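Local structure of phytase (Debaryomyces castellii, 2GFI) at residues A40-Q45 against Y261-K266; H70-P75 against T369-R374; E119-P124 against S165-Q170; D335-H340 against Y363-I368. The protein hydrolyses phytate (inositol hexakisphosphate) as a 3-phytase of the histidine acid phosphatase family, releasing phosphate. All blocks are in the same frame, centred on the assembly; numbering follows the deposited sequence.

Contact 1: A40-Q45 against Y261-K266; sequences AAPYIQ and YELNVK
Tyr261 meets Ala40 where the C-terminal end of helix 249-266 packs against the loop that precedes strand 59-69 in the histidine acid phosphatase fold. Its CE2 touches Ala40 CB at 3.5 Å, and Ala40 O lies over one ring face, offset toward the rim. The Tyr261 side chain is about 6 Å from that of His70, the predicted nucleophile. Leu263 points at the loop: its CD2 rests on Pro42 CD at 3.6 Å, and the two side chains cross at about a right angle, with Ala41 CB farther off. Asn264 adds the polar grip. It has CG beside its backbone N (chi1 -72°), which puts CG on the loop side; from there ND2 donates to Ala40 O at 2.7 Å. The same nitrogen also donates to Arg73 O, tying loop 70-75 to this corner, while Ala40 O takes a second bond from Gln371 NE2. The other branch, Asn264 OD1, packs against the proline ring, 3.1 Å from Pro42 CD.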
loop_
_atom_site.group_PDB
_atom_site.type_symbol
_atom_site.label_atom_id
_atom_site.label_comp_id
_atom_site.label_asym_id
_atom_site.label_seq_id
_atom_site.Cartn_x
_atom_site.Cartn_y
_atom_site.Cartn_z
ATOM N N ALA A 40 -2.553 -11.083 -21.451
ATOM C CA ALA A 40 -1.592 -12.186 -21.430
ATOM C C ALA A 40 -0.952 -12.336 -20.069
ATOM O O ALA A 40 -0.525 -13.432 -19.685
ATOM C CB ALA A 40 -0.497 -11.960 -22.491
ATOM N N ALA A 41 -0.832 -11.213 -19.365
ATOM C CA ALA A 41 -0.108 -11.147 -18.114
ATOM C C ALA A 41 -1.061 -11.619 -16.975
ATOM O O ALA A 41 -2.189 -12.033 -17.269
ATOM C CB ALA A 41 0.427 -9.726 -17.897
ATOM N N PRO A 42 -0.633 -11.602 -15.706
ATOM C CA PRO A 42 -1.487 -12.108 -14.634
ATOM C C PRO A 42 -2.864 -11.422 -14.502
ATOM O O PRO A 42 -3.101 -10.335 -15.072
ATOM C CB PRO A 42 -0.625 -11.933 -13.370
ATOM C CG PRO A 42 0.803 -12.031 -13.914
ATOM C CD PRO A 42 0.696 -11.216 -15.199
ATOM N N TYR A 43 -3.751 -12.080 -13.745
ATOM C CA TYR A 43 -5.045 -11.516 -13.422
ATOM C C TYR A 43 -4.903 -10.107 -12.868
ATOM O O TYR A 43 -3.973 -9.815 -12.095
ATOM C CB TYR A 43 -5.757 -12.371 -12.355
ATOM C CG TYR A 43 -7.116 -11.825 -12.036
ATOM C CD1 TYR A 43 -8.112 -11.794 -13.001
ATOM C CD2 TYR A 43 -7.395 -11.304 -10.778
ATOM C CE1 TYR A 43 -9.360 -11.271 -12.711
ATOM C CE2 TYR A 43 -8.637 -10.794 -10.479
ATOM C CZ TYR A 43 -9.607 -10.769 -11.441
ATOM O OH TYR A 43 -10.849 -10.222 -11.110
ATOM N N ILE A 44 -5.836 -9.241 -13.264
ATOM C CA ILE A 44 -5.998 -7.965 -12.611
ATOM C C ILE A 44 -7.475 -7.615 -12.585
ATOM O O ILE A 44 -8.211 -7.892 -13.534
ATOM C CB ILE A 44 -5.142 -6.861 -13.331
ATOM C CG1 ILE A 44 -4.955 -5.646 -12.415
ATOM C CG2 ILE A 44 -5.730 -6.533 -14.702
ATOM C CD1 ILE A 44 -3.916 -4.657 -12.905
ATOM N N GLN A 45 -7.893 -6.989 -11.493
ATOM C CA GLN A 45 -9.279 -6.573 -11.304
ATOM C C GLN A 45 -9.606 -5.392 -12.188
ATOM O O GLN A 45 -8.775 -4.498 -12.414
ATOM C CB GLN A 45 -9.557 -6.202 -9.844
ATOM C CG GLN A 45 -9.328 -7.347 -8.887
ATOM C CD GLN A 45 -9.557 -6.969 -7.455
ATOM O OE1 GLN A 45 -9.488 -5.791 -7.083
ATOM N NE2 GLN A 45 -9.822 -7.957 -6.638
ATOM N N TYR A 261 4.317 -13.242 -20.670
ATOM C CA TYR A 261 4.544 -14.640 -20.335
ATOM C C TYR A 261 5.664 -14.945 -19.389
ATOM O O TYR A 261 5.500 -15.806 -18.559
ATOM C CB TYR A 261 4.540 -15.528 -21.592
ATOM C CG TYR A 261 3.126 -15.587 -22.048
ATOM C CD1 TYR A 261 2.216 -16.378 -21.370
ATOM C CD2 TYR A 261 2.677 -14.766 -23.069
ATOM C CE1 TYR A 261 0.899 -16.401 -21.724
ATOM C CE2 TYR A 261 1.338 -14.789 -23.450
ATOM C CZ TYR A 261 0.463 -15.618 -22.757
ATOM O OH TYR A 261 -0.860 -15.645 -23.090
ATOM N N GLU A 262 6.801 -14.263 -19.491
ATOM C CA GLU A 262 7.870 -14.498 -18.539
ATOM C C GLU A 262 7.465 -14.049 -17.128
ATOM O O GLU A 262 7.839 -14.677 -16.107
ATOM C CB GLU A 262 9.131 -13.741 -18.960
ATOM C CG GLU A 262 10.336 -14.126 -18.115
ATOM C CD GLU A 262 11.623 -13.614 -18.717
ATOM O OE1 GLU A 262 11.690 -12.414 -19.068
ATOM O OE2 GLU A 262 12.570 -14.416 -18.842
ATOM N N LEU A 263 6.716 -12.946 -17.077
ATOM C CA LEU A 263 6.079 -12.517 -15.840
ATOM C C LEU A 263 5.178 -13.637 -15.263
ATOM O O LEU A 263 5.364 -14.043 -14.113
ATOM C CB LEU A 263 5.294 -11.211 -16.086
ATOM C CG LEU A 263 4.494 -10.607 -14.920
ATOM C CD1 LEU A 263 5.394 -10.229 -13.742
ATOM C CD2 LEU A 263 3.804 -9.349 -15.444
ATOM N N ASN A 264 4.251 -14.166 -16.068
ATOM C CA ASN A 264 3.430 -15.309 -15.649
ATOM C C ASN A 264 4.291 -16.460 -15.151
ATOM O O ASN A 264 4.079 -17.007 -14.072
ATOM C CB ASN A 264 2.600 -15.847 -16.817
ATOM C CG ASN A 264 1.494 -14.952 -17.198
ATOM O OD1 ASN A 264 1.260 -13.936 -16.551
ATOM N ND2 ASN A 264 0.781 -15.317 -18.254
ATOM N N VAL A 265 5.291 -16.809 -15.936
ATOM C CA VAL A 265 6.057 -18.013 -15.650
ATOM C C VAL A 265 7.032 -17.867 -14.497
ATOM O O VAL A 265 7.139 -18.762 -13.659
ATOM C CB VAL A 265 6.754 -18.532 -16.930
ATOM C CG1 VAL A 265 7.771 -19.637 -16.573
ATOM C CG2 VAL A 265 5.693 -19.026 -17.925
ATOM N N LYS A 266 7.762 -16.760 -14.476
ATOM C CA LYS A 266 8.875 -16.540 -13.553
ATOM C C LYS A 266 8.505 -15.623 -12.389
ATOM O O LYS A 266 9.175 -15.635 -11.353
ATOM C CB LYS A 266 10.047 -15.894 -14.302
ATOM C CG LYS A 266 10.557 -16.698 -15.510
ATOM C CD LYS A 266 11.183 -18.045 -15.116
ATOM C CE LYS A 266 12.500 -17.854 -14.373
ATOM N NZ LYS A 266 13.141 -19.223 -14.306
#

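Contact 2: H70-P75 against T369-R374; sequences HGERYP and TPQGAR
Gly372 N donates to His70 O at 2.9 Å, joining the loop of the histidine acid phosphatase signature (His-Gly-x-Arg-x-Pro, residues 70-75) to a type II turn from Pro370 to Ala373. Packing is tightest here: the CA atoms of Gly71 and Gly372 are 3.8 Å apart. His70, the predicted nucleophile, is held by ND1, which donates almost straight (178°) to Gly71 O at 2.7 Å, in the ring plane. Gln371 OE1 comes to the edge of that ring, 3.0 Å from His70 CE1, and Gln371 CB lies against Glu72 CG at 3.6 Å. The Glu72 carboxylate is engaged through OE2 by Tyr43 N. An alanine in place of Gln371 would keep that CB contact but would probably open a gap beside the His70 ring and leave Ala40 O without one of its donors, Gln371 NE2. The packing is looser toward the partly exposed Arg73, where NE2 of Gln371 stands over one guanidinium face near the rim, the two planes 89° apart. Arg73 NH1 is fixed instead by Tyr74 O. Beyond the turn, Arg374 grips Gly372 O side-on with NE and NH2, the latter at 3.0 Å.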
loop_
_atom_site.group_PDB
_atom_site.type_symbol
_atom_site.label_atom_id
_atom_site.label_comp_id
_atom_site.label_asym_id
_atom_site.label_seq_id
_atom_site.Cartn_x
_atom_site.Cartn_y
_atom_site.Cartn_z
ATOM N N HIS A 70 -9.520 -19.573 -18.316
ATOM C CA HIS A 70 -8.476 -20.335 -17.636
ATOM C C HIS A 70 -7.608 -19.327 -16.871
ATOM O O HIS A 70 -7.620 -18.117 -17.208
ATOM C CB HIS A 70 -7.616 -21.092 -18.642
ATOM C CG HIS A 70 -7.037 -20.220 -19.720
ATOM N ND1 HIS A 70 -5.942 -19.400 -19.519
ATOM C CD2 HIS A 70 -7.410 -20.044 -21.010
ATOM C CE1 HIS A 70 -5.682 -18.739 -20.632
ATOM N NE2 HIS A 70 -6.539 -19.136 -21.565
ATOM N N GLY A 71 -6.850 -19.788 -15.868
ATOM C CA GLY A 71 -5.895 -18.885 -15.204
ATOM C C GLY A 71 -4.646 -18.623 -16.053
ATOM O O GLY A 71 -4.544 -19.113 -17.186
ATOM N N GLU A 72 -3.698 -17.874 -15.482
ATOM C CA GLU A 72 -2.415 -17.615 -16.089
ATOM C C GLU A 72 -1.806 -18.906 -16.632
ATOM O O GLU A 72 -1.925 -19.965 -16.031
ATOM C CB GLU A 72 -1.457 -16.963 -15.087
ATOM C CG GLU A 72 -1.835 -15.540 -14.658
ATOM C CD GLU A 72 -2.827 -15.455 -13.487
ATOM O OE1 GLU A 72 -3.632 -16.378 -13.251
ATOM O OE2 GLU A 72 -2.819 -14.435 -12.779
ATOM N N ARG A 73 -1.143 -18.794 -17.765
ATOM C CA ARG A 73 -0.585 -19.932 -18.437
ATOM C C ARG A 73 0.775 -19.602 -19.013
ATOM O O ARG A 73 1.209 -18.433 -19.056
ATOM C CB ARG A 73 -1.544 -20.409 -19.537
ATOM C CG ARG A 73 -2.065 -19.294 -20.461
ATOM C CD ARG A 73 -2.407 -19.864 -21.789
ATOM N NE ARG A 73 -2.948 -18.939 -22.759
ATOM C CZ ARG A 73 -2.200 -18.328 -23.666
ATOM N NH1 ARG A 73 -0.899 -18.512 -23.689
ATOM N NH2 ARG A 73 -2.746 -17.526 -24.542
ATOM N N TYR A 74 1.468 -20.671 -19.403
ATOM C CA TYR A 74 2.590 -20.613 -20.294
ATOM C C TYR A 74 2.093 -20.130 -21.645
ATOM O O TYR A 74 0.882 -20.144 -21.919
ATOM C CB TYR A 74 3.192 -22.008 -20.458
ATOM C CG TYR A 74 4.176 -22.356 -19.375
ATOM C CD1 TYR A 74 5.543 -22.134 -19.557
ATOM C CD2 TYR A 74 3.740 -22.900 -18.158
ATOM C CE1 TYR A 74 6.467 -22.466 -18.542
ATOM C CE2 TYR A 74 4.639 -23.211 -17.148
ATOM C CZ TYR A 74 5.990 -22.993 -17.344
ATOM O OH TYR A 74 6.863 -23.297 -16.328
ATOM N N PRO A 75 3.023 -19.711 -22.500
ATOM C CA PRO A 75 2.652 -19.297 -23.841
ATOM C C PRO A 75 1.983 -20.454 -24.575
ATOM O O PRO A 75 2.209 -21.624 -24.255
ATOM C CB PRO A 75 3.985 -18.926 -24.485
ATOM C CG PRO A 75 4.925 -18.686 -23.334
ATOM C CD PRO A 75 4.462 -19.572 -22.235
ATOM N N THR A 369 -11.070 -9.689 -20.213
ATOM C CA THR A 369 -10.425 -10.989 -20.122
ATOM C C THR A 369 -8.935 -10.947 -19.802
ATOM O O THR A 369 -8.108 -11.257 -20.670
ATOM C CB THR A 369 -10.661 -11.863 -21.389
ATOM O OG1 THR A 369 -10.033 -11.251 -22.524
ATOM C CG2 THR A 369 -12.157 -11.955 -21.771
ATOM N N PRO A 370 -8.576 -10.607 -18.559
ATOM C CA PRO A 370 -7.215 -10.803 -18.117
ATOM C C PRO A 370 -7.087 -12.300 -17.954
ATOM O O PRO A 370 -8.105 -13.000 -18.030
ATOM C CB PRO A 370 -7.205 -10.130 -16.743
ATOM C CG PRO A 370 -8.625 -10.327 -16.258
ATOM C CD PRO A 370 -9.410 -10.035 -17.480
ATOM N N GLN A 371 -5.873 -12.799 -17.730
ATOM C CA GLN A 371 -5.730 -14.220 -17.379
ATOM C C GLN A 371 -6.536 -14.405 -16.114
ATOM O O GLN A 371 -6.502 -13.530 -15.237
ATOM C CB GLN A 371 -4.285 -14.571 -17.139
ATOM C CG GLN A 371 -3.410 -14.437 -18.354
ATOM C CD GLN A 371 -3.553 -15.623 -19.325
ATOM O OE1 GLN A 371 -4.439 -16.461 -19.162
ATOM N NE2 GLN A 371 -2.672 -15.686 -20.323
ATOM N N GLY A 372 -7.302 -15.494 -16.030
ATOM C CA GLY A 372 -8.092 -15.747 -14.848
ATOM C C GLY A 372 -9.327 -14.864 -14.832
ATOM O O GLY A 372 -9.925 -14.655 -13.771
ATOM N N ALA A 373 -9.706 -14.328 -15.996
ATOM C CA ALA A 373 -10.916 -13.510 -16.142
ATOM C C ALA A 373 -12.151 -14.155 -15.508
ATOM O O ALA A 373 -12.343 -15.366 -15.600
ATOM C CB ALA A 373 -11.190 -13.237 -17.601
ATOM N N ARG A 374 -13.001 -13.327 -14.909
ATOM C CA ARG A 374 -14.194 -13.795 -14.269
ATOM C C ARG A 374 -15.334 -12.876 -14.638
ATOM O O ARG A 374 -15.302 -11.674 -14.379
ATOM C CB ARG A 374 -13.999 -13.897 -12.738
ATOM C CG ARG A 374 -13.407 -12.648 -12.072
ATOM C CD ARG A 374 -12.603 -12.918 -10.833
ATOM N NE ARG A 374 -11.381 -13.602 -11.205
ATOM C CZ ARG A 374 -10.447 -14.037 -10.368
ATOM N NH1 ARG A 374 -10.571 -13.872 -9.049
ATOM N NH2 ARG A 374 -9.360 -14.616 -10.869
#

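Contact 3: E119-P124 against S165-Q170; sequences EKETSP and SGRVYQ
Arg167 and Glu119 join the first turn of helix 166-180 of the histidine acid phosphatase fold, with Ser165 at its N-cap position, to loop 119-124 beside the active site; the Arg167 side chain is about 3 Å from that of the predicted nucleophile, His70. Arg167 NE donates to Glu119 O at 3.2 Å, from 39° above the carbonyl plane. That oxygen also receives a water, which accepts from Arg167 N. The Glu119 carboxylate forms a salt bridge with Arg167 NH2, modelled too close to trust, and its OE2 bonds Thr77 OG1. Glu121 packs its CG on Arg167 O at 3.4 Å and its OE2 on Arg167 CB at 3.5 Å. An alanine at Glu121 would probably open a gap over this helical turn and cost Thr171 OG1 a weak second partner, Glu121 OE1. Gln170 NE2 bonds Asp182 OD2 of the third subunit. Gln170 OE1 accepts from two waters: one also donates to Glu121 O, and the other, 2.6 Å from Gln170 OE1, accepts from Glu121 N at 2.8 Å.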
loop_
_atom_site.group_PDB
_atom_site.type_symbol
_atom_site.label_atom_id
_atom_site.label_comp_id
_atom_site.label_asym_id
_atom_site.label_seq_id
_atom_site.Cartn_x
_atom_site.Cartn_y
_atom_site.Cartn_z
ATOM N N GLU A 119 1.053 -24.139 -23.560
ATOM C CA GLU A 119 -0.390 -24.345 -23.547
ATOM C C GLU A 119 -0.933 -24.617 -22.125
ATOM O O GLU A 119 -2.134 -24.640 -21.926
ATOM C CB GLU A 119 -0.860 -25.450 -24.551
ATOM C CG GLU A 119 -0.427 -25.295 -26.023
ATOM C CD GLU A 119 -1.204 -24.268 -26.832
ATOM O OE1 GLU A 119 -2.115 -23.627 -26.274
ATOM O OE2 GLU A 119 -0.911 -24.072 -28.072
ATOM N N LYS A 120 -0.056 -24.795 -21.149
ATOM C CA LYS A 120 -0.469 -25.267 -19.821
ATOM C C LYS A 120 -0.639 -24.114 -18.857
ATOM O O LYS A 120 0.043 -23.086 -18.961
ATOM C CB LYS A 120 0.577 -26.203 -19.202
ATOM C CG LYS A 120 1.008 -27.410 -20.048
ATOM C CD LYS A 120 -0.107 -28.380 -20.357
ATOM C CE LYS A 120 0.471 -29.737 -20.811
ATOM N NZ LYS A 120 0.938 -29.599 -22.221
ATOM N N GLU A 121 -1.505 -24.324 -17.876
ATOM C CA GLU A 121 -1.583 -23.435 -16.732
ATOM C C GLU A 121 -0.238 -23.417 -16.068
ATOM O O GLU A 121 0.423 -24.452 -15.967
ATOM C CB GLU A 121 -2.625 -23.971 -15.731
ATOM C CG GLU A 121 -4.069 -23.775 -16.166
ATOM C CD GLU A 121 -4.385 -22.300 -16.242
ATOM O OE1 GLU A 121 -4.582 -21.699 -15.171
ATOM O OE2 GLU A 121 -4.412 -21.735 -17.374
ATOM N N THR A 122 0.190 -22.255 -15.602
ATOM C CA THR A 122 1.299 -22.230 -14.635
ATOM C C THR A 122 0.702 -22.695 -13.303
ATOM O O THR A 122 -0.467 -22.415 -12.999
ATOM C CB THR A 122 1.836 -20.823 -14.507
ATOM O OG1 THR A 122 0.719 -19.905 -14.551
ATOM C CG2 THR A 122 2.734 -20.450 -15.760
ATOM N N SER A 123 1.497 -23.391 -12.515
ATOM C CA SER A 123 1.029 -23.953 -11.269
ATOM C C SER A 123 2.242 -24.035 -10.379
ATOM O O SER A 123 3.335 -23.877 -10.871
ATOM C CB SER A 123 0.499 -25.375 -11.498
ATOM O OG SER A 123 1.596 -26.214 -11.800
ATOM N N PRO A 124 2.061 -24.247 -9.073
ATOM C CA PRO A 124 3.165 -24.500 -8.168
ATOM C C PRO A 124 4.070 -25.623 -8.645
ATOM O O PRO A 124 5.217 -25.714 -8.254
ATOM C CB PRO A 124 2.440 -24.927 -6.893
ATOM C CG PRO A 124 1.218 -24.151 -6.897
ATOM C CD PRO A 124 0.779 -24.167 -8.348
ATOM N N SER A 165 -10.372 -27.800 -23.427
ATOM C CA SER A 165 -9.021 -27.256 -23.395
ATOM C C SER A 165 -8.355 -27.608 -22.062
ATOM O O SER A 165 -8.968 -27.469 -21.021
ATOM C CB SER A 165 -9.081 -25.764 -23.546
ATOM O OG SER A 165 -7.878 -25.205 -23.074
ATOM N N GLY A 166 -7.118 -28.096 -22.098
ATOM C CA GLY A 166 -6.432 -28.549 -20.895
ATOM C C GLY A 166 -6.354 -27.471 -19.807
ATOM O O GLY A 166 -6.720 -27.714 -18.641
ATOM N N ARG A 167 -5.855 -26.296 -20.185
ATOM C CA ARG A 167 -5.696 -25.175 -19.264
ATOM C C ARG A 167 -7.066 -24.758 -18.684
ATOM O O ARG A 167 -7.152 -24.446 -17.519
ATOM C CB ARG A 167 -4.963 -23.981 -19.950
ATOM C CG ARG A 167 -5.683 -23.430 -21.146
ATOM C CD ARG A 167 -5.197 -22.074 -21.705
ATOM N NE ARG A 167 -4.254 -22.414 -22.709
ATOM C CZ ARG A 167 -4.266 -22.088 -23.982
ATOM N NH1 ARG A 167 -5.153 -21.288 -24.530
ATOM N NH2 ARG A 167 -3.290 -22.553 -24.704
ATOM N N VAL A 168 -8.122 -24.761 -19.509
ATOM C CA VAL A 168 -9.461 -24.360 -19.089
ATOM C C VAL A 168 -9.992 -25.383 -18.075
ATOM O O VAL A 168 -10.542 -25.044 -17.000
ATOM C CB VAL A 168 -10.419 -24.300 -20.284
ATOM C CG1 VAL A 168 -11.831 -24.167 -19.837
ATOM C CG2 VAL A 168 -10.085 -23.130 -21.225
ATOM N N TYR A 169 -9.811 -26.643 -18.434
ATOM C CA TYR A 169 -10.298 -27.721 -17.649
ATOM C C TYR A 169 -9.598 -27.702 -16.298
ATOM O O TYR A 169 -10.226 -27.922 -15.250
ATOM C CB TYR A 169 -10.054 -29.065 -18.349
ATOM C CG TYR A 169 -10.331 -30.212 -17.412
ATOM C CD1 TYR A 169 -11.640 -30.670 -17.188
ATOM C CD2 TYR A 169 -9.301 -30.807 -16.713
ATOM C CE1 TYR A 169 -11.900 -31.716 -16.293
ATOM C CE2 TYR A 169 -9.549 -31.819 -15.829
ATOM C CZ TYR A 169 -10.838 -32.274 -15.639
ATOM O OH TYR A 169 -11.017 -33.298 -14.760
ATOM N N GLN A 170 -8.296 -27.456 -16.329
ATOM C CA GLN A 170 -7.518 -27.456 -15.100
ATOM C C GLN A 170 -7.946 -26.290 -14.210
ATOM O O GLN A 170 -8.110 -26.442 -13.024
ATOM C CB GLN A 170 -6.012 -27.432 -15.385
ATOM C CG GLN A 170 -5.210 -27.623 -14.137
ATOM C CD GLN A 170 -3.774 -27.934 -14.430
ATOM O OE1 GLN A 170 -3.143 -27.226 -15.211
ATOM N NE2 GLN A 170 -3.233 -28.982 -13.780
HETATM O O HOH W 1 -4.240 -26.501 -22.467
HETATM O O HOH W 2 -0.469 -26.893 -15.404
HETATM O O HOH W 3 -3.080 -26.645 -17.781
#

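Contact 4: D335-H340 against Y363-I368; sequences DIEIFH and YSHVGI
Ile336, Glu337 and His340 of helix 333-343 meet Tyr363, His365 and Ile368 of a short, weakly bonded helical turn, the CA atoms coming nearest at Glu337 and Ile368, 7.0 Å apart. The long helix starts at the His-Asp motif of histidine acid phosphatases, with Asp333 the predicted proton donor and His365 about 4 Å from it, side chain to side chain. Ser364 stands at the N-cap position of the short turn, and its OG accepts weakly from Gly367 N, a capping bond. Between the segments, the Glu337 carboxylate reaches Tyr363 with its plane nearly coplanar with the ring, and Tyr363 OH donates to OE1; the bond is modelled very short and OE1 is crowded by a neighbour, so the place of this oxygen is less sure. A water bridges Tyr363 OH, at 2.9 Å, to the backbone O of Glu337. The other carboxylate oxygen, OE2, accepts from Asn295 ND2. At the apolar end, Ile336 CG2 and Ile368 CG2 lie 4.4 Å apart. The His340 ring, fixed at NE2 by Thr375 OG1, receives a CH-pi contact on one face: Ile368 CG2 sits 3.6 Å from its centroid, closest to CD2 at 3.4 Å.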
loop_
_atom_site.group_PDB
_atom_site.type_symbol
_atom_site.label_atom_id
_atom_site.label_comp_id
_atom_site.label_asym_id
_atom_site.label_seq_id
_atom_site.Cartn_x
_atom_site.Cartn_y
_atom_site.Cartn_z
ATOM N N ASP A 335 -14.077 -16.582 -25.936
ATOM C CA ASP A 335 -15.465 -16.956 -25.802
ATOM C C ASP A 335 -16.169 -15.998 -24.899
ATOM O O ASP A 335 -17.331 -15.628 -25.145
ATOM C CB ASP A 335 -15.533 -18.355 -25.283
ATOM C CG ASP A 335 -14.835 -19.295 -26.203
ATOM O OD1 ASP A 335 -15.378 -19.441 -27.326
ATOM O OD2 ASP A 335 -13.735 -19.866 -25.931
ATOM N N ILE A 336 -15.431 -15.564 -23.880
ATOM C CA ILE A 336 -15.933 -14.582 -22.951
ATOM C C ILE A 336 -16.029 -13.234 -23.626
ATOM O O ILE A 336 -16.932 -12.477 -23.309
ATOM C CB ILE A 336 -15.059 -14.523 -21.702
ATOM C CG1 ILE A 336 -15.119 -15.876 -20.984
ATOM C CG2 ILE A 336 -15.524 -13.391 -20.785
ATOM C CD1 ILE A 336 -14.172 -16.003 -19.801
ATOM N N GLU A 337 -15.099 -12.928 -24.537
ATOM C CA GLU A 337 -15.171 -11.655 -25.274
ATOM C C GLU A 337 -16.368 -11.621 -26.168
ATOM O O GLU A 337 -17.085 -10.639 -26.196
ATOM C CB GLU A 337 -13.947 -11.385 -26.144
ATOM C CG GLU A 337 -12.950 -10.527 -25.460
ATOM C CD GLU A 337 -11.893 -10.024 -26.392
ATOM O OE1 GLU A 337 -11.733 -8.776 -26.483
ATOM O OE2 GLU A 337 -11.217 -10.901 -26.985
ATOM N N ILE A 338 -16.558 -12.697 -26.914
ATOM C CA ILE A 338 -17.703 -12.825 -27.794
ATOM C C ILE A 338 -18.999 -12.820 -26.978
ATOM O O ILE A 338 -19.952 -12.143 -27.331
ATOM C CB ILE A 338 -17.558 -14.105 -28.651
ATOM C CG1 ILE A 338 -16.345 -13.975 -29.607
ATOM C CG2 ILE A 338 -18.870 -14.425 -29.362
ATOM C CD1 ILE A 338 -15.879 -15.289 -30.205
ATOM N N PHE A 339 -19.017 -13.552 -25.872
ATOM C CA PHE A 339 -20.118 -13.462 -24.910
ATOM C C PHE A 339 -20.428 -11.997 -24.590
ATOM O O PHE A 339 -21.570 -11.573 -24.731
ATOM C CB PHE A 339 -19.770 -14.279 -23.650
ATOM C CG PHE A 339 -20.861 -14.358 -22.620
ATOM C CD1 PHE A 339 -22.189 -14.057 -22.922
ATOM C CD2 PHE A 339 -20.560 -14.799 -21.332
ATOM C CE1 PHE A 339 -23.189 -14.177 -21.935
ATOM C CE2 PHE A 339 -21.569 -14.890 -20.331
ATOM C CZ PHE A 339 -22.873 -14.597 -20.649
ATOM N N HIS A 340 -19.407 -11.220 -24.222
ATOM C CA HIS A 340 -19.546 -9.777 -23.915
ATOM C C HIS A 340 -19.966 -8.919 -25.075
ATOM O O HIS A 340 -20.598 -7.878 -24.890
ATOM C CB HIS A 340 -18.255 -9.202 -23.291
ATOM C CG HIS A 340 -18.167 -9.441 -21.817
ATOM N ND1 HIS A 340 -18.615 -8.521 -20.883
ATOM C CD2 HIS A 340 -17.749 -10.519 -21.120
ATOM C CE1 HIS A 340 -18.454 -9.019 -19.671
ATOM N NE2 HIS A 340 -17.934 -10.231 -19.786
ATOM N N TYR A 363 -12.627 0.292 -25.836
ATOM C CA TYR A 363 -12.843 -1.098 -25.571
ATOM C C TYR A 363 -11.609 -1.638 -24.911
ATOM O O TYR A 363 -10.548 -1.629 -25.490
ATOM C CB TYR A 363 -13.070 -1.838 -26.876
ATOM C CG TYR A 363 -13.239 -3.310 -26.651
ATOM C CD1 TYR A 363 -14.432 -3.820 -26.126
ATOM C CD2 TYR A 363 -12.212 -4.187 -26.945
ATOM C CE1 TYR A 363 -14.591 -5.171 -25.919
ATOM C CE2 TYR A 363 -12.363 -5.555 -26.737
ATOM C CZ TYR A 363 -13.544 -6.041 -26.228
ATOM O OH TYR A 363 -13.679 -7.400 -26.027
ATOM N N SER A 364 -11.731 -2.103 -23.681
ATOM C CA SER A 364 -10.544 -2.500 -22.947
ATOM C C SER A 364 -10.539 -4.015 -22.849
ATOM O O SER A 364 -11.266 -4.633 -22.050
ATOM C CB SER A 364 -10.507 -1.824 -21.572
ATOM O OG SER A 364 -9.398 -2.289 -20.822
ATOM N N HIS A 365 -9.725 -4.626 -23.687
ATOM C CA HIS A 365 -9.717 -6.070 -23.697
ATOM C C HIS A 365 -9.398 -6.681 -22.309
ATOM O O HIS A 365 -10.105 -7.576 -21.829
ATOM C CB HIS A 365 -8.751 -6.568 -24.729
ATOM C CG HIS A 365 -8.586 -8.035 -24.694
ATOM N ND1 HIS A 365 -7.543 -8.640 -24.043
ATOM C CD2 HIS A 365 -9.357 -9.030 -25.184
ATOM C CE1 HIS A 365 -7.652 -9.950 -24.174
ATOM N NE2 HIS A 365 -8.740 -10.209 -24.865
ATOM N N VAL A 366 -8.340 -6.176 -21.674
ATOM C CA VAL A 366 -7.884 -6.653 -20.347
ATOM C C VAL A 366 -8.888 -6.363 -19.205
ATOM O O VAL A 366 -8.847 -7.019 -18.166
ATOM C CB VAL A 366 -6.487 -6.078 -20.028
ATOM C CG1 VAL A 366 -6.566 -4.579 -19.785
ATOM C CG2 VAL A 366 -5.851 -6.804 -18.860
ATOM N N GLY A 367 -9.779 -5.382 -19.401
ATOM C CA GLY A 367 -10.841 -5.095 -18.438
ATOM C C GLY A 367 -11.850 -6.246 -18.452
ATOM O O GLY A 367 -12.598 -6.452 -17.482
ATOM N N ILE A 368 -11.855 -7.009 -19.547
ATOM C CA ILE A 368 -12.833 -8.079 -19.734
ATOM C C ILE A 368 -12.178 -9.421 -19.506
ATOM O O ILE A 368 -12.672 -10.207 -18.684
ATOM C CB ILE A 368 -13.518 -8.052 -21.134
ATOM C CG1 ILE A 368 -14.142 -6.683 -21.480
ATOM C CG2 ILE A 368 -14.609 -9.142 -21.211
ATOM C CD1 ILE A 368 -14.900 -6.683 -22.914
HETATM O O HOH W 4 -16.492 -8.085 -26.170
HETATM O O HOH W 5 -9.843 -12.852 -26.499
#

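How the contacts relate
From the N terminus, residues 40-45 open contact 1 and the signature loop 70-75 opens contact 2. Contact 3 opens at 119-124 and closes soon after, at the start of helix 166-180, within the larger spans of both. Helix 249-266 then closes contact 1. Contact 4 opens and closes, 335-340 with 363-368, before 369-374 closes contact 2. Contacts 1 and 2 therefore cross, whereas contacts 3 and 4 both lie within contact 2, in series. Contact 2 touches each of the others: Ala41 O of contact 1 packs on Gln371 CG, and Tyr74 N pairs with Lys120 O of contact 3. Contact 4 joins from the side of helix 333-343, where Thr369 packs on Ile336.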